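Local coordinates for phage-like element PBSX protein XepA (Bacillus subtilis, PDB 6IA5), which is a prophage-encoded pentameric protein of unknown function that does not seem to take part in host cell lysis, at residues Lys20-Arg23 and Asn27-Val30; Tyr54-Gln59 and Leu135-Gly140; Val92-Ala97 and Leu114-Tyr119; Val214-Lys219 and Glu247-Asp252. All blocks are in the same frame, centred on the assembly; numbering follows the deposited sequence.

Contact 1 of 4, residues Lys20-Arg23 and Asn27-Val30; sequences KPYR and NDFV
Arg23 and Asp28 close the turn end of an antiparallel beta hairpin, lying side by side with their flat ends nearly coplanar. From its base outward the arginine runs along its partner. CB sits 3.9 Å from Asn27 OD1, CG and CD pass Asp28 CB, and NE then gives a fairly straight bond to Asp28 OD2 (2.7 Å, 164° at the hydrogen). That oxygen uses its anti lone pair and lies in the guanidinium plane. CZ comes next, and NH2 adds a weak second bond to the same OD2 at 3.2 Å; NH1 makes a weak bond to Gln137 O of the second subunit. The chain is stretched from CG to NE (chi2 -167°), which carries the guanidinium to the level of the carboxylate.

Tyr22 takes the neighbouring place. Asp28 CB lies over one face of its ring, 4.0 Å from the centroid, as a CH-pi contact, while Phe29 O is at the ring edge, 3.4 Å from Tyr22 CE1. Behind these side chains, Lys20 with Val30 and Tyr22 with Asp28 are hydrogen-bonded pairs. Pro21, which has no N-H to give, faces Phe29 in the non-hydrogen-bonded pair between them. One water accepts from Tyr22 OH and donates to Asp28 OD1 and Phe29 O.

Asp28 OD1 also takes the Phe29 N-H (2.8 Å) and a salt bridge from Lys20 of the third subunit. With a cation on each oxygen, this buried carboxylate is probably ionised, and it couples the hairpin's own turn to the pentamer interface.

Contact 2 of 4, residues Tyr54-Gln59 and Leu135-Gly140; sequences YSQLGQ and LYQSVG
Gln56 and Gln137 meet by their amides, reaching in from opposite directions. Two hydrogen bonds make a closed pair: Gln137 NE2 gives to Gln56 OE1 at 2.9 Å, and Gln56 NE2 gives to Gln137 OE1 at 3.0 Å, the latter nearly straight (172°). The ring they form is twisted, with the amide planes 39° apart. Both chains have CG anti to the backbone N (chi1 -176° in Gln56) and stay extended beyond it, the full reach needed for strands this far apart. Gln56 OE1 has a second donor, the backbone N of Phe121.

The strands belong to the two four-stranded antiparallel sheets of a beta sandwich: 133-140 lies in one and 53-60 is an outermost strand of the other. The amide pair therefore spans the interior between the sheets, where Phe121 and Leu43 pack beside Gln137.

Apolar contact comes from Leu135, whose CD2 branch approaches the Tyr54 ring obliquely, 3.8 Å from Tyr54 CD2 and 3.9 Å from Tyr54 CE2. Leu43 also touches Tyr54, and Ala74 lies against Leu135.

In the loop next to the pair, Gln59 NE2 gives a hydrogen bond to Leu57 O at 2.8 Å, folding the glutamine back on its own chain.

Contact 3 of 4, residues Val92-Ala97 and Leu114-Tyr119; sequences VWTTTA and LSKRYY. With ACT (acetate ion), chain B.
Trp93 presents the far corner of its indole to the backbone of Tyr118 and Tyr119. Tyr119 CA lies at the ring edge, in its plane. Obliquely to the ring, Trp93 CZ3 is 3.7 Å from both Tyr118 O and Tyr119 C. Trp93 CH2 meets Tyr118 CB at the same distance, the two side chains crossing at about a right angle. Arg120 of the same chain adds a cation-pi contact to the indole, and Glu85 and Ser87 of strand 80-87 touch it as well. The phenol of Tyr118 leads away from the tryptophan and is backed on one face by Arg117 CG, 3.6 Å above the ring plane. In return, Tyr118 OH lies over one face of the Arg117 guanidinium, which pairs with Asp60.

These strands, 94-101 and 118-125, flank strand 80-87 in one sheet of the beta sandwich, so the contact reaches over the end of that middle strand. Just beyond, Thr96 and Ala97 both face Ile84 in a classic beta bulge.

The polar half lies on the surface. Lys116, extended all the way beyond CG (chi3 177°), delivers NZ across Thr94 to give a hydrogen bond of 2.8 Å to Thr94 OG1. NZ gives another, 3.1 Å long, to OXT of an acetate ion. The acetate CH3 rests 3.8 Å from Val92 CG1.

The acetate is probably from the crystallisation liquor. Its carboxylate sits by the ammonium and its methyl against a valine, so this exposed corner can accept a small anion, and the lysine's charge is probably partly balanced there.

Contact 4 of 4, residues Val214-Lys219 and Glu247-Asp252; sequences VKFWGK and EAWAFD
Phe216, Trp249 and Phe251 form an aromatic cluster inside the curled antiparallel sheet of the C-terminal part of the chain. Strands 211-219 and 247-252 both pair with strand 225-232, and the three rings meet across it, with Ile228 of that strand and Met261 of strand 258-267 packed around the phenylalanines.

Phe216 is the middle member and takes part in two edge-to-face (T-shaped) contacts in different roles. To Phe251 it offers a face: Phe251 CZ sits 3.5 Å from Phe216 CG, and the planes stand almost perpendicular at 87°, with centroids 4.9 Å apart. To Trp249 it offers an edge: Phe216 CZ lies over the indole, 3.7 Å from Trp249 CD2, the planes being inclined at 57°. In this pair the phenylalanine centroid is 5.0 Å from that of the five-membered ring. Phe216 thus receives an edge on its face and sends its own edge to the indole; all three residues are buried.

The indole is held in its plane by a neighbour on its own strand. Trp249 NE1 gives a hydrogen bond to Glu247 OE2, an oxygen that is also bonded to Thr242 OG1. The bond is 2.8 Å long from NE1 to OE2, with 159° at the hydrogen, and the oxygen lies in the indole plane.

In the fold
The contacts come in series along the chain, except that contact 3 is nested inside the loop closed by contact 2. Those two share one beta sandwich: their centres are about 12 Å apart, strands 53-60 and 118-125 are neighbours in a sheet, and Gln59 N lies 2.8 Å from Tyr119 O, a probable hydrogen bond. Contact 1, in the hairpin before the sandwich, has its centre about 37 Å from that of contact 2. Contact 4 belongs to the separate C-terminal sheet, its centre about 82 Å from that of contact 1, on the opposite side of the chain's centre. The subunit is long and divided, yet contacts 1 and 4 both touch the third subunit.

Contact 1 of 4, residues Lys20-Arg23 and Asn27-Val30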
# COMPACT_ATOMS: atom_id res chain seq x y z
N LYS E 20 1.31 -22.00 31.93
CA LYS E 20 1.18 -20.90 32.86
C LYS E 20 -0.29 -20.69 33.17
O LYS E 20 -1.14 -20.95 32.32
CB LYS E 20 1.76 -19.62 32.25
CG LYS E 20 3.26 -19.68 31.97
CD LYS E 20 4.10 -19.69 33.24
CE LYS E 20 5.57 -19.59 32.92
NZ LYS E 20 6.40 -19.69 34.13
N PRO E 21 -0.64 -20.28 34.41
CA PRO E 21 -2.04 -20.01 34.76
C PRO E 21 -2.40 -18.60 34.27
O PRO E 21 -1.51 -17.75 34.12
CB PRO E 21 -2.00 -19.99 36.31
CG PRO E 21 -0.58 -19.52 36.64
CD PRO E 21 0.29 -20.08 35.54
N TYR E 22 -3.70 -18.34 34.04
CA TYR E 22 -4.13 -16.99 33.71
C TYR E 22 -5.61 -16.85 34.05
O TYR E 22 -6.25 -17.84 34.43
CB TYR E 22 -3.80 -16.62 32.26
CG TYR E 22 -4.64 -17.29 31.19
CD1 TYR E 22 -4.50 -18.64 30.89
CD2 TYR E 22 -5.59 -16.57 30.47
CE1 TYR E 22 -5.25 -19.25 29.87
CE2 TYR E 22 -6.35 -17.15 29.47
CZ TYR E 22 -6.17 -18.49 29.15
OH TYR E 22 -6.95 -19.03 28.16
N ARG E 23 -6.12 -15.63 33.87
CA ARG E 23 -7.44 -15.18 34.32
C ARG E 23 -7.33 -14.77 35.79
O ARG E 23 -6.38 -15.14 36.47
CB ARG E 23 -8.57 -16.16 34.00
CG ARG E 23 -8.64 -16.58 32.53
CD ARG E 23 -9.93 -17.29 32.17
NE ARG E 23 -9.84 -17.87 30.83
CZ ARG E 23 -10.07 -17.20 29.70
NH1 ARG E 23 -10.57 -15.97 29.75
NH2 ARG E 23 -9.81 -17.76 28.54
N ASN E 27 -7.39 -19.83 37.05
CA ASN E 27 -8.04 -21.12 36.89
C ASN E 27 -8.10 -21.51 35.42
O ASN E 27 -8.87 -22.41 35.04
CB ASN E 27 -9.45 -21.11 37.49
CG ASN E 27 -10.32 -20.05 36.86
OD1 ASN E 27 -9.84 -19.03 36.37
ND2 ASN E 27 -11.62 -20.27 36.87
N ASP E 28 -7.26 -20.89 34.59
CA ASP E 28 -7.10 -21.38 33.22
C ASP E 28 -5.61 -21.59 32.95
O ASP E 28 -4.79 -21.09 33.72
CB ASP E 28 -7.79 -20.42 32.24
CG ASP E 28 -8.24 -21.05 30.94
OD1 ASP E 28 -7.84 -22.22 30.66
OD2 ASP E 28 -8.98 -20.38 30.20
N PHE E 29 -5.27 -22.29 31.87
CA PHE E 29 -3.88 -22.63 31.60
C PHE E 29 -3.55 -22.37 30.13
O PHE E 29 -4.41 -22.53 29.27
CB PHE E 29 -3.61 -24.11 31.95
CG PHE E 29 -4.56 -25.05 31.26
CD1 PHE E 29 -5.77 -25.40 31.86
CD2 PHE E 29 -4.28 -25.56 30.00
CE1 PHE E 29 -6.67 -26.23 31.21
CE2 PHE E 29 -5.19 -26.36 29.34
CZ PHE E 29 -6.38 -26.70 29.94
N VAL E 30 -2.27 -22.06 29.85
CA VAL E 30 -1.83 -21.87 28.48
C VAL E 30 -0.38 -22.35 28.37
O VAL E 30 0.41 -22.15 29.30
CB VAL E 30 -1.99 -20.38 28.06
CG1 VAL E 30 -1.17 -19.43 28.93
CG2 VAL E 30 -1.62 -20.17 26.59
O HOH W 1 -6.75 -21.71 28.09

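Contact 2 of 4, residues Tyr54-Gln59 and Leu135-Gly140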
# COMPACT_ATOMS: atom_id res chain seq x y z
N TYR E 54 37.20 -20.95 12.52
CA TYR E 54 36.27 -22.01 12.85
C TYR E 54 35.39 -22.28 11.63
O TYR E 54 34.86 -21.34 11.04
CB TYR E 54 35.42 -21.62 14.07
CG TYR E 54 34.20 -22.50 14.21
CD1 TYR E 54 34.29 -23.77 14.77
CD2 TYR E 54 32.98 -22.08 13.70
CE1 TYR E 54 33.17 -24.59 14.85
CE2 TYR E 54 31.86 -22.89 13.78
CZ TYR E 54 31.95 -24.15 14.36
OH TYR E 54 30.85 -24.95 14.39
N SER E 55 35.23 -23.55 11.25
CA SER E 55 34.37 -23.95 10.14
C SER E 55 33.38 -24.99 10.63
O SER E 55 33.78 -26.08 11.02
CB SER E 55 35.15 -24.53 9.01
OG SER E 55 35.61 -23.50 8.17
N GLN E 56 32.09 -24.65 10.61
CA GLN E 56 31.05 -25.60 10.97
C GLN E 56 31.01 -26.66 9.88
O GLN E 56 31.18 -26.32 8.70
CB GLN E 56 29.70 -24.85 11.01
CG GLN E 56 28.56 -25.73 11.46
CD GLN E 56 27.23 -24.99 11.45
OE1 GLN E 56 27.01 -24.03 10.69
NE2 GLN E 56 26.32 -25.46 12.31
N LEU E 57 30.74 -27.93 10.25
CA LEU E 57 30.50 -28.92 9.21
C LEU E 57 29.24 -28.55 8.47
O LEU E 57 28.30 -28.04 9.10
CB LEU E 57 30.38 -30.33 9.81
CG LEU E 57 31.68 -30.90 10.40
CD1 LEU E 57 31.47 -32.33 10.88
CD2 LEU E 57 32.83 -30.85 9.39
N GLY E 58 29.21 -28.83 7.17
CA GLY E 58 28.04 -28.57 6.34
C GLY E 58 26.77 -29.16 6.96
O GLY E 58 26.78 -30.30 7.42
N GLN E 59 25.72 -28.35 7.02
CA GLN E 59 24.43 -28.74 7.59
C GLN E 59 23.46 -28.98 6.44
O GLN E 59 23.23 -28.08 5.64
CB GLN E 59 23.91 -27.60 8.48
CG GLN E 59 24.89 -27.14 9.55
CD GLN E 59 25.00 -28.15 10.65
OE1 GLN E 59 24.08 -28.36 11.44
NE2 GLN E 59 26.16 -28.79 10.75
N LEU E 135 29.62 -18.44 19.41
CA LEU E 135 28.95 -18.33 18.12
C LEU E 135 27.65 -19.11 18.19
O LEU E 135 27.67 -20.30 18.47
CB LEU E 135 29.90 -18.90 17.05
CG LEU E 135 29.38 -18.84 15.61
CD1 LEU E 135 29.02 -17.42 15.19
CD2 LEU E 135 30.44 -19.42 14.67
N TYR E 136 26.51 -18.43 17.95
CA TYR E 136 25.17 -19.01 18.03
C TYR E 136 24.52 -19.04 16.66
O TYR E 136 24.70 -18.12 15.85
CB TYR E 136 24.28 -18.20 18.98
CG TYR E 136 24.51 -18.51 20.44
CD1 TYR E 136 25.58 -17.95 21.14
CD2 TYR E 136 23.71 -19.41 21.12
CE1 TYR E 136 25.81 -18.24 22.48
CE2 TYR E 136 23.91 -19.72 22.46
CZ TYR E 136 24.98 -19.14 23.13
OH TYR E 136 25.16 -19.45 24.44
N GLN E 137 23.70 -20.07 16.44
CA GLN E 137 23.02 -20.27 15.17
C GLN E 137 21.54 -20.58 15.40
O GLN E 137 21.23 -21.50 16.16
CB GLN E 137 23.69 -21.41 14.41
CG GLN E 137 23.10 -21.66 13.02
CD GLN E 137 23.90 -22.71 12.30
OE1 GLN E 137 23.75 -23.92 12.56
NE2 GLN E 137 24.77 -22.27 11.40
N SER E 138 20.66 -19.81 14.74
CA SER E 138 19.23 -20.09 14.71
C SER E 138 18.84 -20.47 13.28
O SER E 138 19.41 -19.94 12.32
CB SER E 138 18.40 -18.92 15.18
OG SER E 138 18.64 -18.63 16.55
N VAL E 139 17.87 -21.39 13.16
CA VAL E 139 17.31 -21.79 11.88
C VAL E 139 15.79 -21.66 11.97
O VAL E 139 15.22 -21.70 13.06
CB VAL E 139 17.72 -23.23 11.51
CG1 VAL E 139 19.22 -23.33 11.22
CG2 VAL E 139 17.28 -24.24 12.55
N GLY E 140 15.14 -21.50 10.81
CA GLY E 140 13.69 -21.50 10.74
C GLY E 140 13.22 -22.38 9.60
O GLY E 140 14.04 -22.97 8.89
O HOH W 2 21.84 -26.68 11.91

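Contact 3 of 4, residues Val92-Ala97 and Leu114-Tyr119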
# COMPACT_ATOMS: atom_id res chain seq x y z
N VAL E 92 32.27 -27.65 -2.17
CA VAL E 92 32.62 -26.32 -2.65
C VAL E 92 31.58 -25.34 -2.11
O VAL E 92 30.38 -25.57 -2.25
CB VAL E 92 32.72 -26.32 -4.19
CG1 VAL E 92 32.93 -24.92 -4.75
CG2 VAL E 92 33.78 -27.30 -4.68
N TRP E 93 32.07 -24.25 -1.49
CA TRP E 93 31.26 -23.33 -0.70
C TRP E 93 31.24 -21.96 -1.38
O TRP E 93 32.26 -21.49 -1.86
CB TRP E 93 31.81 -23.26 0.73
CG TRP E 93 31.54 -24.54 1.45
CD1 TRP E 93 32.34 -25.65 1.50
CD2 TRP E 93 30.33 -24.91 2.15
NE1 TRP E 93 31.74 -26.66 2.20
CE2 TRP E 93 30.50 -26.24 2.61
CE3 TRP E 93 29.13 -24.24 2.45
CZ2 TRP E 93 29.52 -26.90 3.36
CZ3 TRP E 93 28.16 -24.91 3.18
CH2 TRP E 93 28.34 -26.22 3.62
N THR E 94 30.06 -21.31 -1.40
CA THR E 94 30.00 -19.90 -1.76
C THR E 94 29.51 -19.10 -0.54
O THR E 94 28.77 -19.63 0.28
CB THR E 94 29.13 -19.68 -3.00
OG1 THR E 94 27.85 -20.24 -2.69
CG2 THR E 94 29.69 -20.36 -4.23
N THR E 95 29.97 -17.85 -0.42
CA THR E 95 29.62 -16.99 0.70
C THR E 95 28.32 -16.27 0.40
O THR E 95 28.26 -15.54 -0.60
CB THR E 95 30.71 -15.94 0.95
OG1 THR E 95 31.92 -16.68 1.13
CG2 THR E 95 30.43 -15.12 2.19
N THR E 96 27.32 -16.41 1.27
CA THR E 96 26.06 -15.72 1.03
C THR E 96 26.03 -14.42 1.82
O THR E 96 25.43 -13.44 1.38
CB THR E 96 24.86 -16.57 1.46
OG1 THR E 96 24.99 -17.84 0.82
CG2 THR E 96 23.52 -15.93 1.16
N ALA E 97 26.68 -14.41 3.00
CA ALA E 97 26.70 -13.20 3.81
C ALA E 97 28.00 -13.17 4.59
O ALA E 97 28.56 -14.22 4.90
CB ALA E 97 25.51 -13.13 4.74
N LEU E 114 17.91 -19.57 2.51
CA LEU E 114 18.87 -20.47 1.90
C LEU E 114 18.33 -20.98 0.57
O LEU E 114 17.12 -21.07 0.37
CB LEU E 114 19.08 -21.63 2.88
CG LEU E 114 19.71 -21.22 4.21
CD1 LEU E 114 19.67 -22.39 5.18
CD2 LEU E 114 21.16 -20.71 4.01
N SER E 115 19.26 -21.35 -0.33
CA SER E 115 18.83 -21.94 -1.60
C SER E 115 19.54 -23.25 -1.93
O SER E 115 18.92 -24.13 -2.50
CB SER E 115 18.86 -20.97 -2.74
OG SER E 115 19.97 -20.11 -2.60
N LYS E 116 20.82 -23.39 -1.56
CA LYS E 116 21.53 -24.62 -1.86
C LYS E 116 21.22 -25.64 -0.77
O LYS E 116 20.59 -25.31 0.23
CB LYS E 116 23.03 -24.34 -1.97
CG LYS E 116 23.37 -23.22 -2.94
CD LYS E 116 24.83 -23.13 -3.26
CE LYS E 116 25.07 -22.04 -4.29
NZ LYS E 116 26.51 -21.85 -4.55
N ARG E 117 21.74 -26.86 -0.93
CA ARG E 117 21.37 -27.95 -0.04
C ARG E 117 21.98 -27.80 1.37
O ARG E 117 21.33 -28.15 2.35
CB ARG E 117 21.70 -29.29 -0.69
CG ARG E 117 21.34 -30.46 0.20
CD ARG E 117 21.39 -31.76 -0.56
NE ARG E 117 21.18 -32.79 0.44
CZ ARG E 117 21.12 -34.09 0.17
NH1 ARG E 117 21.31 -34.53 -1.06
NH2 ARG E 117 20.89 -34.95 1.14
N TYR E 118 23.21 -27.29 1.46
CA TYR E 118 23.97 -27.29 2.71
C TYR E 118 24.32 -25.85 3.09
O TYR E 118 24.59 -25.04 2.21
CB TYR E 118 25.29 -28.06 2.55
CG TYR E 118 25.10 -29.50 2.14
CD1 TYR E 118 24.89 -30.49 3.09
CD2 TYR E 118 25.09 -29.87 0.80
CE1 TYR E 118 24.69 -31.81 2.72
CE2 TYR E 118 24.89 -31.18 0.42
CZ TYR E 118 24.71 -32.15 1.39
OH TYR E 118 24.51 -33.45 1.03
N TYR E 119 24.32 -25.58 4.40
CA TYR E 119 24.73 -24.28 4.92
C TYR E 119 25.80 -24.50 5.98
O TYR E 119 25.89 -25.60 6.55
CB TYR E 119 23.53 -23.49 5.47
CG TYR E 119 22.77 -24.16 6.59
CD1 TYR E 119 21.77 -25.09 6.31
CD2 TYR E 119 23.05 -23.89 7.93
CE1 TYR E 119 21.08 -25.74 7.33
CE2 TYR E 119 22.34 -24.51 8.95
CZ TYR E 119 21.36 -25.44 8.65
OH TYR E 119 20.70 -26.08 9.66
C ACT B . 28.32 -25.26 -5.21
O ACT B . 28.55 -26.45 -4.86
OXT ACT B . 27.18 -24.80 -5.07
CH3 ACT B . 29.36 -24.34 -5.82

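Contact 4 of 4, residues Val214-Lys219 and Glu247-Asp252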
# COMPACT_ATOMS: atom_id res chain seq x y z
N VAL E 214 -1.13 17.23 -48.52
CA VAL E 214 -1.64 16.53 -47.35
C VAL E 214 -2.74 17.37 -46.72
O VAL E 214 -2.54 18.56 -46.49
CB VAL E 214 -0.52 16.23 -46.33
CG1 VAL E 214 -1.05 15.47 -45.12
CG2 VAL E 214 0.64 15.50 -46.99
N LYS E 215 -3.88 16.74 -46.44
CA LYS E 215 -5.00 17.40 -45.80
C LYS E 215 -5.17 16.82 -44.41
O LYS E 215 -5.09 15.60 -44.24
CB LYS E 215 -6.26 17.20 -46.65
CG LYS E 215 -7.47 18.04 -46.26
CD LYS E 215 -8.54 18.06 -47.33
CE LYS E 215 -9.52 19.22 -47.25
NZ LYS E 215 -9.78 19.68 -45.86
N PHE E 216 -5.40 17.70 -43.42
CA PHE E 216 -5.43 17.31 -42.02
C PHE E 216 -6.88 17.08 -41.58
O PHE E 216 -7.73 17.96 -41.74
CB PHE E 216 -4.81 18.42 -41.15
CG PHE E 216 -3.48 18.95 -41.62
CD1 PHE E 216 -2.55 18.13 -42.25
CD2 PHE E 216 -3.14 20.29 -41.40
CE1 PHE E 216 -1.31 18.63 -42.65
CE2 PHE E 216 -1.90 20.78 -41.80
CZ PHE E 216 -0.99 19.95 -42.42
N TRP E 217 -7.15 15.89 -41.03
CA TRP E 217 -8.51 15.51 -40.67
C TRP E 217 -8.55 14.97 -39.26
O TRP E 217 -7.62 14.28 -38.84
CB TRP E 217 -9.04 14.41 -41.59
CG TRP E 217 -9.18 14.68 -43.06
CD1 TRP E 217 -8.40 14.17 -44.05
CD2 TRP E 217 -10.22 15.43 -43.71
NE1 TRP E 217 -8.88 14.56 -45.28
CE2 TRP E 217 -10.00 15.32 -45.10
CE3 TRP E 217 -11.32 16.17 -43.27
CZ2 TRP E 217 -10.82 15.94 -46.05
CZ3 TRP E 217 -12.14 16.78 -44.20
CH2 TRP E 217 -11.89 16.67 -45.57
N GLY E 218 -9.66 15.23 -38.56
CA GLY E 218 -10.01 14.50 -37.36
C GLY E 218 -11.35 13.79 -37.55
O GLY E 218 -12.14 14.17 -38.42
N LYS E 219 -11.59 12.74 -36.77
CA LYS E 219 -12.94 12.19 -36.67
C LYS E 219 -13.40 12.29 -35.23
O LYS E 219 -12.63 12.03 -34.31
CB LYS E 219 -12.99 10.73 -37.12
CG LYS E 219 -12.80 10.52 -38.61
CD LYS E 219 -12.82 9.06 -38.99
CE LYS E 219 -12.90 8.83 -40.48
NZ LYS E 219 -12.90 7.37 -40.72
N GLU E 247 8.79 19.30 -43.21
CA GLU E 247 8.16 20.22 -42.27
C GLU E 247 7.39 19.41 -41.24
O GLU E 247 7.11 18.23 -41.45
CB GLU E 247 7.32 21.25 -43.01
CG GLU E 247 6.24 20.64 -43.86
CD GLU E 247 5.37 21.56 -44.71
OE1 GLU E 247 5.86 22.61 -45.19
OE2 GLU E 247 4.21 21.22 -44.90
N ALA E 248 7.09 20.05 -40.11
CA ALA E 248 6.34 19.40 -39.04
C ALA E 248 5.23 20.34 -38.59
O ALA E 248 5.42 21.55 -38.52
CB ALA E 248 7.26 19.05 -37.90
N TRP E 249 4.09 19.74 -38.23
CA TRP E 249 2.87 20.45 -37.90
C TRP E 249 2.40 19.97 -36.53
O TRP E 249 2.33 18.76 -36.31
CB TRP E 249 1.82 20.16 -38.97
CG TRP E 249 2.14 20.75 -40.31
CD1 TRP E 249 2.90 20.20 -41.31
CD2 TRP E 249 1.67 22.03 -40.80
NE1 TRP E 249 2.94 21.05 -42.39
CE2 TRP E 249 2.19 22.18 -42.10
CE3 TRP E 249 0.87 23.04 -40.26
CZ2 TRP E 249 1.92 23.30 -42.88
CZ3 TRP E 249 0.61 24.15 -41.02
CH2 TRP E 249 1.12 24.28 -42.32
N ALA E 250 2.07 20.92 -35.65
CA ALA E 250 1.61 20.64 -34.30
C ALA E 250 0.09 20.78 -34.24
O ALA E 250 -0.45 21.77 -34.72
CB ALA E 250 2.30 21.57 -33.32
N PHE E 251 -0.58 19.79 -33.61
CA PHE E 251 -2.04 19.80 -33.51
C PHE E 251 -2.47 19.59 -32.07
O PHE E 251 -1.87 18.81 -31.33
CB PHE E 251 -2.65 18.64 -34.30
CG PHE E 251 -2.35 18.66 -35.78
CD1 PHE E 251 -1.17 18.13 -36.28
CD2 PHE E 251 -3.25 19.24 -36.66
CE1 PHE E 251 -0.90 18.16 -37.64
CE2 PHE E 251 -2.98 19.28 -38.02
CZ PHE E 251 -1.81 18.73 -38.50
N ASP E 252 -3.54 20.29 -31.69
CA ASP E 252 -4.27 20.04 -30.47
C ASP E 252 -5.37 19.04 -30.81
O ASP E 252 -6.27 19.36 -31.58
CB ASP E 252 -4.85 21.34 -29.91
CG ASP E 252 -5.81 21.17 -28.73
OD1 ASP E 252 -5.86 20.05 -28.13
OD2 ASP E 252 -6.48 22.17 -28.39